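Local structure of alpha-galactosidase 1 (Saccharomyces cerevisiae, 3LRK) at residues F182-N187 with A201-M206; Y148-N153 with W188-T193; G256-L261 with M285-L290; I70-W75 with G111-A116. The protein hydrolyses terminal, non-reducing alpha-D-galactose residues from alpha-galactosides such as galactose oligosaccharides, galactomannans and galactolipids. The protein carries 1 engineered substitution. All coordinates share one frame; numbering follows the deposited sequence.

Contact 1 of 4, residues F182-N187 with A201-M206; sequences FYSLCN and ANSWRM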
# COMPACT_ATOMS: atom_id res chain seq x y z
N PHE A 182 -16.34 -21.20 21.73
CA PHE A 182 -15.17 -21.13 20.87
C PHE A 182 -15.47 -20.10 19.78
O PHE A 182 -16.42 -20.26 19.00
CB PHE A 182 -14.94 -22.50 20.22
CG PHE A 182 -13.59 -22.64 19.54
CD1 PHE A 182 -13.31 -21.96 18.35
CD2 PHE A 182 -12.61 -23.46 20.09
CE1 PHE A 182 -12.09 -22.10 17.73
CE2 PHE A 182 -11.38 -23.61 19.47
CZ PHE A 182 -11.12 -22.93 18.30
N TYR A 183 -14.66 -19.04 19.71
CA TYR A 183 -14.96 -17.91 18.80
C TYR A 183 -14.02 -17.92 17.58
O TYR A 183 -12.81 -17.68 17.70
CB TYR A 183 -14.90 -16.59 19.59
CG TYR A 183 -15.29 -15.31 18.85
CD1 TYR A 183 -16.37 -15.27 17.96
CD2 TYR A 183 -14.58 -14.13 19.10
CE1 TYR A 183 -16.72 -14.05 17.30
CE2 TYR A 183 -14.92 -12.94 18.47
CZ TYR A 183 -15.97 -12.89 17.58
OH TYR A 183 -16.24 -11.68 16.98
N SER A 184 -14.61 -18.23 16.43
CA SER A 184 -13.90 -18.40 15.16
C SER A 184 -14.17 -17.20 14.26
O SER A 184 -15.29 -16.97 13.82
CB SER A 184 -14.37 -19.70 14.48
OG SER A 184 -14.05 -19.76 13.10
N LEU A 185 -13.13 -16.40 14.01
CA LEU A 185 -13.23 -15.24 13.13
C LEU A 185 -13.22 -15.64 11.66
O LEU A 185 -12.48 -16.53 11.26
CB LEU A 185 -12.08 -14.26 13.41
CG LEU A 185 -12.25 -13.12 14.41
CD1 LEU A 185 -13.13 -13.43 15.61
CD2 LEU A 185 -10.91 -12.50 14.83
N CYS A 186 -14.04 -14.96 10.86
CA CYS A 186 -14.05 -15.20 9.43
C CYS A 186 -14.03 -13.86 8.71
O CYS A 186 -15.01 -13.47 8.09
CB CYS A 186 -15.29 -16.02 9.01
SG CYS A 186 -15.30 -16.56 7.27
N ASN A 187 -12.90 -13.15 8.81
CA ASN A 187 -12.73 -11.90 8.09
C ASN A 187 -11.64 -11.95 7.01
O ASN A 187 -11.20 -10.90 6.53
CB ASN A 187 -12.53 -10.71 9.05
CG ASN A 187 -11.07 -10.46 9.42
OD1 ASN A 187 -10.30 -11.40 9.63
ND2 ASN A 187 -10.70 -9.18 9.51
N ALA A 201 -10.26 -13.77 20.28
CA ALA A 201 -10.77 -14.92 19.52
C ALA A 201 -9.85 -16.15 19.61
O ALA A 201 -8.68 -16.02 19.97
CB ALA A 201 -10.98 -14.55 18.04
N ASN A 202 -10.39 -17.32 19.26
CA ASN A 202 -9.66 -18.58 19.28
C ASN A 202 -9.02 -18.98 17.95
O ASN A 202 -8.07 -19.76 17.91
CB ASN A 202 -10.58 -19.70 19.79
CG ASN A 202 -10.97 -19.50 21.24
OD1 ASN A 202 -12.16 -19.43 21.58
ND2 ASN A 202 -9.96 -19.39 22.11
N SER A 203 -9.59 -18.48 16.85
CA SER A 203 -9.01 -18.70 15.52
C SER A 203 -9.50 -17.58 14.58
O SER A 203 -10.49 -16.90 14.88
CB SER A 203 -9.35 -20.10 14.96
OG SER A 203 -10.72 -20.22 14.60
N TRP A 204 -8.77 -17.38 13.49
CA TRP A 204 -9.12 -16.36 12.49
C TRP A 204 -8.78 -16.85 11.10
O TRP A 204 -7.64 -17.27 10.83
CB TRP A 204 -8.42 -15.02 12.76
CG TRP A 204 -6.99 -15.17 13.13
CD1 TRP A 204 -5.93 -15.19 12.28
CD2 TRP A 204 -6.45 -15.36 14.45
NE1 TRP A 204 -4.76 -15.37 12.99
CE2 TRP A 204 -5.05 -15.48 14.32
CE3 TRP A 204 -7.02 -15.44 15.73
CZ2 TRP A 204 -4.20 -15.68 15.42
CZ3 TRP A 204 -6.17 -15.65 16.84
CH2 TRP A 204 -4.77 -15.76 16.67
N ARG A 205 -9.76 -16.81 10.20
CA ARG A 205 -9.48 -17.02 8.79
C ARG A 205 -8.45 -15.98 8.38
O ARG A 205 -8.54 -14.84 8.81
CB ARG A 205 -10.77 -16.89 7.98
CG ARG A 205 -11.71 -18.10 8.15
CD ARG A 205 -11.32 -19.26 7.20
NE ARG A 205 -11.25 -18.74 5.84
CZ ARG A 205 -12.30 -18.55 5.05
NH1 ARG A 205 -13.52 -18.91 5.43
NH2 ARG A 205 -12.11 -18.00 3.87
N MET A 206 -7.48 -16.36 7.56
CA MET A 206 -6.43 -15.43 7.19
C MET A 206 -6.40 -15.21 5.68
O MET A 206 -5.47 -14.60 5.17
CB MET A 206 -5.06 -15.88 7.71
CG MET A 206 -4.77 -17.40 7.60
SD MET A 206 -4.85 -18.12 5.93
CE MET A 206 -3.50 -17.27 5.11
O HOH W 1 -11.57 -19.05 12.22
O HOH W 2 -10.66 -13.95 10.38
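CG of Phe-182 stands anti to its backbone N (chi1 -168°) and CG of Asn-202 anti to its own carbonyl carbon, and the two torsions bring Asn-202 CB over one face of the phenyl ring, toward its rim, in a CH-pi contact 3.7 Å from the Phe-182 centroid. The same asparagine turns OD1 back to the chain, where Tyr-183 N meets it on a lone pair at 3.1 Å, while its ND2 hydrogen-bonds Asn-24 OD1 and Gly-256 O; a side-chain amide thus supplies an acceptor just before the parallel pairing begins. Leu-185 N then donates to Ser-203 O at 2.8 Å and Arg-205 N to Leu-185 O at 2.9 Å. Leu-185 CD1 presses on Ala-201 CB at a tight 3.4 Å, a closeness that the small alanine suits. On the opposite face of the sheet, the small Ser-184 and Ser-203 both donate through OG to one water, which in turn donates to Leu-185 O; Ser-203 OG also meets Gln-31. The substrate-binding Arg-205, bent at chi2 and chi3, brings NH1 to 3.5 Å from Cys-186 SG, while NH2 forms a salt bridge with the proton donor Asp-209. These are the fifth and sixth strands of the (beta/alpha)8 barrel, joined through helix 193-196, whose Thr-193 and Trp-196 cover Leu-185, while helix 160-177 packs on Tyr-183.

Contact 2 of 4, residues Y148-N153 with W188-T193; sequences YDNCYN and WGQDLT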
# COMPACT_ATOMS: atom_id res chain seq x y z
N TYR A 148 -17.82 -16.45 12.55
CA TYR A 148 -18.33 -15.08 12.52
C TYR A 148 -17.76 -14.32 11.33
O TYR A 148 -16.62 -13.88 11.33
CB TYR A 148 -18.07 -14.39 13.88
CG TYR A 148 -18.91 -13.15 14.16
CD1 TYR A 148 -20.30 -13.17 14.01
CD2 TYR A 148 -18.30 -11.97 14.59
CE1 TYR A 148 -21.07 -12.04 14.28
CE2 TYR A 148 -19.05 -10.84 14.87
CZ TYR A 148 -20.43 -10.86 14.70
OH TYR A 148 -21.18 -9.73 14.96
N ASP A 149 -18.61 -14.17 10.32
CA ASP A 149 -18.22 -13.77 8.97
C ASP A 149 -17.98 -12.26 8.84
O ASP A 149 -18.01 -11.54 9.83
CB ASP A 149 -19.28 -14.24 7.96
CG ASP A 149 -18.67 -14.73 6.65
OD1 ASP A 149 -17.71 -14.12 6.13
OD2 ASP A 149 -19.15 -15.77 6.14
N ASN A 150 -17.76 -11.81 7.60
CA ASN A 150 -17.34 -10.42 7.31
C ASN A 150 -18.06 -9.82 6.11
O ASN A 150 -17.62 -8.82 5.53
CB ASN A 150 -15.82 -10.37 7.09
CG ASN A 150 -15.26 -8.96 7.07
OD1 ASN A 150 -15.69 -8.09 7.82
ND2 ASN A 150 -14.27 -8.73 6.21
N CYS A 151 -19.18 -10.44 5.73
CA CYS A 151 -20.04 -9.87 4.68
C CYS A 151 -20.87 -8.71 5.18
O CYS A 151 -21.33 -8.71 6.32
CB CYS A 151 -20.95 -10.96 4.10
SG CYS A 151 -20.02 -12.02 2.99
N TYR A 152 -21.07 -7.71 4.31
CA TYR A 152 -21.95 -6.55 4.58
C TYR A 152 -21.63 -5.78 5.85
O TYR A 152 -22.51 -5.45 6.66
CB TYR A 152 -23.43 -6.99 4.50
CG TYR A 152 -23.70 -7.64 3.17
CD1 TYR A 152 -23.89 -9.02 3.07
CD2 TYR A 152 -23.69 -6.89 1.99
CE1 TYR A 152 -24.09 -9.64 1.84
CE2 TYR A 152 -23.89 -7.49 0.74
CZ TYR A 152 -24.10 -8.87 0.68
OH TYR A 152 -24.28 -9.48 -0.53
N ASN A 153 -20.34 -5.47 6.02
CA ASN A 153 -19.88 -4.84 7.28
C ASN A 153 -20.07 -3.32 7.37
O ASN A 153 -19.52 -2.68 8.28
CB ASN A 153 -18.42 -5.24 7.59
CG ASN A 153 -17.46 -4.84 6.49
OD1 ASN A 153 -17.62 -3.78 5.87
ND2 ASN A 153 -16.49 -5.69 6.23
N TRP A 188 -11.19 -13.16 6.66
CA TRP A 188 -10.30 -13.38 5.51
C TRP A 188 -8.91 -12.71 5.60
O TRP A 188 -8.28 -12.42 4.58
CB TRP A 188 -11.00 -12.93 4.21
CG TRP A 188 -12.48 -13.16 4.18
CD1 TRP A 188 -13.15 -14.35 4.42
CD2 TRP A 188 -13.49 -12.20 3.86
NE1 TRP A 188 -14.51 -14.16 4.29
CE2 TRP A 188 -14.74 -12.86 3.94
CE3 TRP A 188 -13.46 -10.83 3.51
CZ2 TRP A 188 -15.96 -12.20 3.67
CZ3 TRP A 188 -14.67 -10.18 3.24
CH2 TRP A 188 -15.90 -10.86 3.33
N GLY A 189 -8.46 -12.46 6.83
CA GLY A 189 -7.15 -11.83 7.08
C GLY A 189 -7.16 -10.32 6.99
O GLY A 189 -6.11 -9.68 7.14
N GLN A 190 -8.34 -9.75 6.77
CA GLN A 190 -8.48 -8.33 6.43
C GLN A 190 -8.01 -7.47 7.58
O GLN A 190 -8.39 -7.71 8.74
CB GLN A 190 -9.94 -8.02 6.09
CG GLN A 190 -10.23 -6.63 5.54
CD GLN A 190 -11.72 -6.44 5.29
OE1 GLN A 190 -12.54 -6.47 6.22
NE2 GLN A 190 -12.09 -6.23 4.03
N ASP A 191 -7.19 -6.48 7.26
CA ASP A 191 -6.62 -5.55 8.24
C ASP A 191 -5.66 -6.24 9.24
O ASP A 191 -5.61 -5.86 10.41
CB ASP A 191 -7.75 -4.78 8.97
CG ASP A 191 -8.59 -3.95 8.00
OD1 ASP A 191 -8.02 -3.36 7.07
OD2 ASP A 191 -9.81 -3.90 8.18
N LEU A 192 -4.90 -7.22 8.74
CA LEU A 192 -3.82 -7.90 9.49
C LEU A 192 -4.28 -8.64 10.75
O LEU A 192 -3.67 -8.52 11.83
CB LEU A 192 -2.67 -6.94 9.79
CG LEU A 192 -2.12 -6.14 8.60
CD1 LEU A 192 -1.29 -4.96 9.07
CD2 LEU A 192 -1.30 -7.03 7.66
N THR A 193 -5.33 -9.44 10.58
CA THR A 193 -5.97 -10.13 11.68
C THR A 193 -5.02 -10.91 12.60
O THR A 193 -5.26 -10.97 13.79
CB THR A 193 -7.04 -11.10 11.17
OG1 THR A 193 -7.81 -10.46 10.14
CG2 THR A 193 -7.97 -11.51 12.32
O HOH W 3 -16.84 -15.55 3.85
O HOH W 4 -14.92 -5.64 3.78
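Segment 148-153 leaves strand 145-149 for a loop and 188-193 is all loop; the nearest CA atoms, those of Asn-150 and Trp-188, are 7.8 Å apart, so side chains must span the gap. Positive phi at Trp-188 (63°) helps turn the chain. Asn-150 lays CB over the face of the indole, 3.8 Å from the centroid of the Trp-188 six-membered ring. With CG anti to the backbone N, Asn-150 ND2 donates to Gln-190 OE1 at 2.8 Å, arriving above the carbonyl plane, the two amides standing nearly perpendicular. Asn-150 OD1 receives Asn-153 ND2 at 3.0 Å and Arg-166 of helix 160-177. An alanine in place of Asn-150 would lose the hydrogen bonds to Gln-190, Asn-153 and Arg-166, and would probably loosen the link between the loops. As usual in a (beta/alpha)8 barrel, the catalytic residue lies at the C-terminal end of a strand: the nucleophile Asp-149 takes Asn-150 N on the anti lone pair of OD1, 2.7 Å away. A water donating to Asp-149 OD1 accepts from Trp-188 NE1 at 2.7 Å. At the indole's edge sits Cys-151 SG, disulfide-bonded to Cys-121, and Tyr-195 of a second subunit packs on Trp-188 and Gln-190.

Contact 3 of 4, residues G256-L261 with M285-L290; sequences GGWNDL and MVKSPL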
# COMPACT_ATOMS: atom_id res chain seq x y z
N GLY A 256 -4.27 -21.22 22.04
CA GLY A 256 -5.38 -20.31 22.27
C GLY A 256 -5.86 -19.48 21.09
O GLY A 256 -6.96 -18.95 21.11
N GLY A 257 -5.03 -19.34 20.05
CA GLY A 257 -5.35 -18.46 18.92
C GLY A 257 -4.60 -18.89 17.67
O GLY A 257 -3.39 -18.75 17.59
N TRP A 258 -5.33 -19.38 16.67
CA TRP A 258 -4.73 -20.03 15.51
C TRP A 258 -5.06 -19.32 14.21
O TRP A 258 -6.13 -18.74 14.07
CB TRP A 258 -5.22 -21.48 15.41
CG TRP A 258 -5.04 -22.23 16.70
CD1 TRP A 258 -5.99 -22.52 17.62
CD2 TRP A 258 -3.80 -22.73 17.21
NE1 TRP A 258 -5.42 -23.20 18.69
CE2 TRP A 258 -4.08 -23.35 18.45
CE3 TRP A 258 -2.49 -22.74 16.73
CZ2 TRP A 258 -3.09 -23.96 19.23
CZ3 TRP A 258 -1.50 -23.36 17.50
CH2 TRP A 258 -1.81 -23.96 18.73
N ASN A 259 -4.14 -19.38 13.25
CA ASN A 259 -4.42 -19.05 11.86
C ASN A 259 -5.33 -20.14 11.29
O ASN A 259 -5.15 -21.33 11.58
CB ASN A 259 -3.13 -18.98 11.05
CG ASN A 259 -2.22 -17.83 11.48
OD1 ASN A 259 -2.66 -16.70 11.66
ND2 ASN A 259 -0.94 -18.13 11.64
N ASP A 260 -6.31 -19.74 10.49
CA ASP A 260 -7.32 -20.65 9.92
C ASP A 260 -7.22 -20.57 8.40
O ASP A 260 -7.52 -19.54 7.80
CB ASP A 260 -8.70 -20.23 10.44
CG ASP A 260 -9.85 -21.12 9.94
OD1 ASP A 260 -9.65 -22.04 9.12
OD2 ASP A 260 -10.98 -20.85 10.37
N LEU A 261 -6.77 -21.67 7.79
CA LEU A 261 -6.59 -21.74 6.34
C LEU A 261 -7.84 -22.24 5.57
O LEU A 261 -7.75 -22.64 4.40
CB LEU A 261 -5.36 -22.60 5.98
CG LEU A 261 -3.97 -22.54 6.65
CD1 LEU A 261 -2.84 -22.78 5.62
CD2 LEU A 261 -3.66 -21.34 7.58
N MET A 285 0.28 -29.19 9.76
CA MET A 285 1.62 -28.73 10.13
C MET A 285 1.70 -27.26 10.53
O MET A 285 2.53 -26.88 11.36
CB MET A 285 2.56 -28.98 8.96
CG MET A 285 4.02 -29.12 9.37
SD MET A 285 5.06 -28.92 7.92
CE MET A 285 4.49 -27.31 7.40
N VAL A 286 0.84 -26.43 9.94
CA VAL A 286 0.77 -25.01 10.30
C VAL A 286 -0.23 -24.75 11.44
O VAL A 286 -0.49 -23.59 11.79
CB VAL A 286 0.49 -24.08 9.08
CG1 VAL A 286 1.56 -24.28 8.01
CG2 VAL A 286 -0.91 -24.32 8.49
N LYS A 287 -0.79 -25.82 12.00
CA LYS A 287 -1.77 -25.72 13.09
C LYS A 287 -3.01 -24.91 12.68
O LYS A 287 -3.55 -24.10 13.45
CB LYS A 287 -1.11 -25.17 14.37
CG LYS A 287 -0.58 -26.23 15.34
CD LYS A 287 0.61 -27.05 14.80
CE LYS A 287 1.39 -27.63 15.99
NZ LYS A 287 2.34 -28.69 15.56
N SER A 288 -3.47 -25.13 11.46
CA SER A 288 -4.78 -24.68 11.05
C SER A 288 -5.83 -25.56 11.74
O SER A 288 -5.55 -26.73 12.03
CB SER A 288 -4.94 -24.79 9.52
OG SER A 288 -6.27 -24.45 9.12
N PRO A 289 -7.02 -24.99 12.02
CA PRO A 289 -8.19 -25.84 12.27
C PRO A 289 -8.30 -26.93 11.21
O PRO A 289 -7.91 -26.73 10.05
CB PRO A 289 -9.36 -24.86 12.16
CG PRO A 289 -8.79 -23.55 12.57
CD PRO A 289 -7.35 -23.56 12.14
N LEU A 290 -8.80 -28.10 11.61
CA LEU A 290 -9.02 -29.19 10.67
C LEU A 290 -10.51 -29.47 10.66
O LEU A 290 -11.01 -30.23 11.47
CB LEU A 290 -8.21 -30.44 11.05
CG LEU A 290 -6.69 -30.36 11.17
CD1 LEU A 290 -6.14 -31.73 11.63
CD2 LEU A 290 -6.00 -29.88 9.89
O HOH W 5 -2.14 -21.64 13.32
O HOH W 6 -0.08 -21.00 11.19
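Strand 258-260 and the loop after helix 273-285 run about 90° apart, and the nearest CA atoms are those of Asp-260 and Ser-288. Lys-287, with positive phi, is the C-prime residue of the Schellman motif that ends the helix and turns the chain toward the strand. Ser-288 then does two jobs with one hydroxyl: OG, anti to its backbone N, accepts Leu-261 N at 3.1 Å and donates to a lone pair of Pro-289 O at 3.0 Å. Asn-259 O is approached by carbon, with Ser-288 CA offering a nearly straight C-H contact at 3.4 Å and Pro-289 CD 3.2 Å away; a proline has no N-H to offer there. The side chains of Pro-289 and Asp-260 cross at about a right angle, Pro-289 CG lying 3.7 Å from Asp-260 CG, while Asp-260 OD1 accepts from Asp-262 N. Trp-258 and Lys-287 lie side by side: Lys-287 CB touches Trp-258 CZ3 at 3.6 Å, while the ammonium runs on to Ile-315 O and the indole N-H to Gly-27 O. At the other end Leu-261 CD1 rests on Val-286 CG2 at 3.8 Å, two branched aliphatic chains packed beside helix 239-246. One water accepts from Asn-259 ND2, whose OD1 partner is Trp-204 NE1, and donates to Val-286 O at 2.7 Å; a second weakly links Asn-259 N with Lys-287 O. The chemistry implies a joint without strand pairing: one hydroxyl and two waters serve some of the main-chain groups, and the C-H contacts only supplement them.

Contact 4 of 4, residues I70-W75 with G111-A116; sequences ILDDCW and GMYSSA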
# COMPACT_ATOMS: atom_id res chain seq x y z
N ILE A 70 -20.54 -27.91 12.80
CA ILE A 70 -20.73 -26.48 12.56
C ILE A 70 -21.76 -26.22 11.46
O ILE A 70 -21.51 -26.47 10.28
CB ILE A 70 -19.41 -25.74 12.22
CG1 ILE A 70 -18.32 -26.04 13.26
CG2 ILE A 70 -19.66 -24.23 12.10
CD1 ILE A 70 -16.89 -25.88 12.71
N LEU A 71 -22.92 -25.73 11.89
CA LEU A 71 -23.99 -25.31 11.00
C LEU A 71 -23.60 -23.93 10.47
O LEU A 71 -23.34 -23.01 11.26
CB LEU A 71 -25.31 -25.23 11.76
CG LEU A 71 -26.54 -24.66 11.03
CD1 LEU A 71 -27.01 -25.56 9.90
CD2 LEU A 71 -27.66 -24.38 12.01
N ASP A 72 -23.58 -23.79 9.15
CA ASP A 72 -23.15 -22.56 8.49
C ASP A 72 -24.35 -21.63 8.21
O ASP A 72 -25.28 -21.57 9.02
CB ASP A 72 -22.35 -22.90 7.22
CG ASP A 72 -21.27 -21.87 6.89
OD1 ASP A 72 -20.14 -21.96 7.40
OD2 ASP A 72 -21.57 -20.95 6.08
N ASP A 73 -24.31 -20.91 7.10
CA ASP A 73 -25.27 -19.84 6.75
C ASP A 73 -26.68 -20.40 6.46
O ASP A 73 -26.88 -21.62 6.44
CB ASP A 73 -24.73 -19.11 5.51
CG ASP A 73 -25.18 -17.64 5.41
OD1 ASP A 73 -26.17 -17.20 6.04
OD2 ASP A 73 -24.50 -16.90 4.66
N CYS A 74 -27.65 -19.50 6.25
CA CYS A 74 -29.01 -19.82 5.75
C CYS A 74 -29.92 -20.60 6.70
O CYS A 74 -30.80 -21.36 6.27
CB CYS A 74 -28.94 -20.57 4.41
SG CYS A 74 -27.51 -20.19 3.39
N TRP A 75 -29.73 -20.38 8.00
CA TRP A 75 -30.43 -21.19 9.00
C TRP A 75 -31.63 -20.43 9.59
O TRP A 75 -32.57 -21.05 10.11
CB TRP A 75 -29.44 -21.65 10.09
CG TRP A 75 -28.85 -20.51 10.87
CD1 TRP A 75 -27.64 -19.90 10.64
CD2 TRP A 75 -29.45 -19.81 11.97
NE1 TRP A 75 -27.45 -18.88 11.54
CE2 TRP A 75 -28.54 -18.79 12.37
CE3 TRP A 75 -30.66 -19.94 12.67
CZ2 TRP A 75 -28.80 -17.92 13.42
CZ3 TRP A 75 -30.92 -19.07 13.72
CH2 TRP A 75 -29.98 -18.07 14.09
N GLY A 111 -21.68 -25.92 16.64
CA GLY A 111 -21.28 -24.62 16.10
C GLY A 111 -22.39 -23.99 15.28
O GLY A 111 -23.16 -24.68 14.60
N MET A 112 -22.48 -22.67 15.36
CA MET A 112 -23.43 -21.88 14.56
C MET A 112 -22.71 -20.73 13.85
O MET A 112 -21.50 -20.56 14.02
CB MET A 112 -24.61 -21.40 15.41
CG MET A 112 -25.69 -22.48 15.56
SD MET A 112 -27.27 -21.93 16.21
CE MET A 112 -27.96 -21.13 14.76
N TYR A 113 -23.45 -19.97 13.06
CA TYR A 113 -22.87 -18.99 12.16
C TYR A 113 -23.62 -17.65 12.18
O TYR A 113 -24.85 -17.60 12.24
CB TYR A 113 -22.82 -19.58 10.74
CG TYR A 113 -22.54 -18.58 9.63
CD1 TYR A 113 -23.57 -17.82 9.09
CD2 TYR A 113 -21.25 -18.43 9.10
CE1 TYR A 113 -23.33 -16.89 8.08
CE2 TYR A 113 -21.00 -17.50 8.08
CZ TYR A 113 -22.05 -16.74 7.58
OH TYR A 113 -21.84 -15.82 6.57
N SER A 114 -22.86 -16.56 12.13
CA SER A 114 -23.40 -15.27 11.79
C SER A 114 -22.36 -14.45 11.03
O SER A 114 -21.31 -14.97 10.63
CB SER A 114 -23.91 -14.52 13.03
OG SER A 114 -24.79 -13.50 12.64
N SER A 115 -22.67 -13.18 10.80
CA SER A 115 -21.73 -12.26 10.15
C SER A 115 -21.68 -10.97 10.93
O SER A 115 -22.71 -10.51 11.44
CB SER A 115 -22.16 -11.97 8.70
OG SER A 115 -21.21 -11.16 8.02
N ALA A 116 -20.48 -10.39 11.02
CA ALA A 116 -20.26 -9.08 11.62
C ALA A 116 -20.68 -8.01 10.60
O ALA A 116 -19.91 -7.12 10.24
CB ALA A 116 -18.80 -8.91 12.00
O HOH W 7 -25.56 -21.58 12.21
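Packing is tightest where strand 109-115 runs beside Ile-70. Gly-111 suits this place because a CB there would clash with Ile-70 CG1; the CA atoms of Ile-70 and Gly-111 lie 4.0 Å apart, and Leu-71 N donates to Gly-111 O at 2.9 Å. Equally close is the grip on Trp-75. The thioether of Met-112, bent at chi3 (76°), sets CE over the middle of the Trp-75 six-membered ring, 3.3 Å from its centroid, a methyl-to-face Met-aromatic contact; Trp-75 NE1 donates nearly in the ring plane to Tyr-113 O at 3.0 Å, fixing the rotation of the indole, and Phe-137 meets the same ring. An alanine in place of Trp-75 would lose that bond and the platform under Met-112, and would probably loosen the turn that carries Asp-72 and Asp-73. The contact is looser where the two chains part: Leu-71 O and Tyr-113 N are joined through a water, which donates to Leu-71 O at 2.8 Å and accepts weakly from Tyr-113 N. Two carboxylates there border a pocket and hydrogen-bond a glycerol, probably from the crystallisation liquor. Asp-72 is stacked over one face of the Tyr-113 ring, the planes 30° apart, and Asp-73 CG approaches Tyr-113 CE1 to 3.3 Å. Tyrosine suits its place, the flat ring packing against both acids while OH hydrogen-bonds Asp-149 OD2; a salt bridge to Lys-147 fixes Asp-72, and hydrogen bonds to Thr-120 and Ala-122 fix Asp-73. Acids following the second strand of a (beta/alpha)8 barrel here form part of the galactoside-binding site.

All four contacts belong to one (beta/alpha)8 barrel, but at different depths. Contact 3 is the most central, about 6 Å between its centre and that of the chain; contact 2, about 18 Å out, is the one with partly exposed residues and touches two other subunits. Contacts 1, 3 and 4 are wholly buried; contact 1 is a true strand pairing, contact 4 pairs only at its start. Neighbouring strands tie them together: Cys-186 N to Tyr-148 O joins contacts 1 and 2, Trp-204 O to Asp-260 N joins 1 and 3, and Asp-149 N to Ser-114 O joins 2 and 4. Main-chain bonds dominate contact 1, amides and waters contact 2. Contacts 1, 2 and 4 bring substrate-binding or catalytic residues to the pocket.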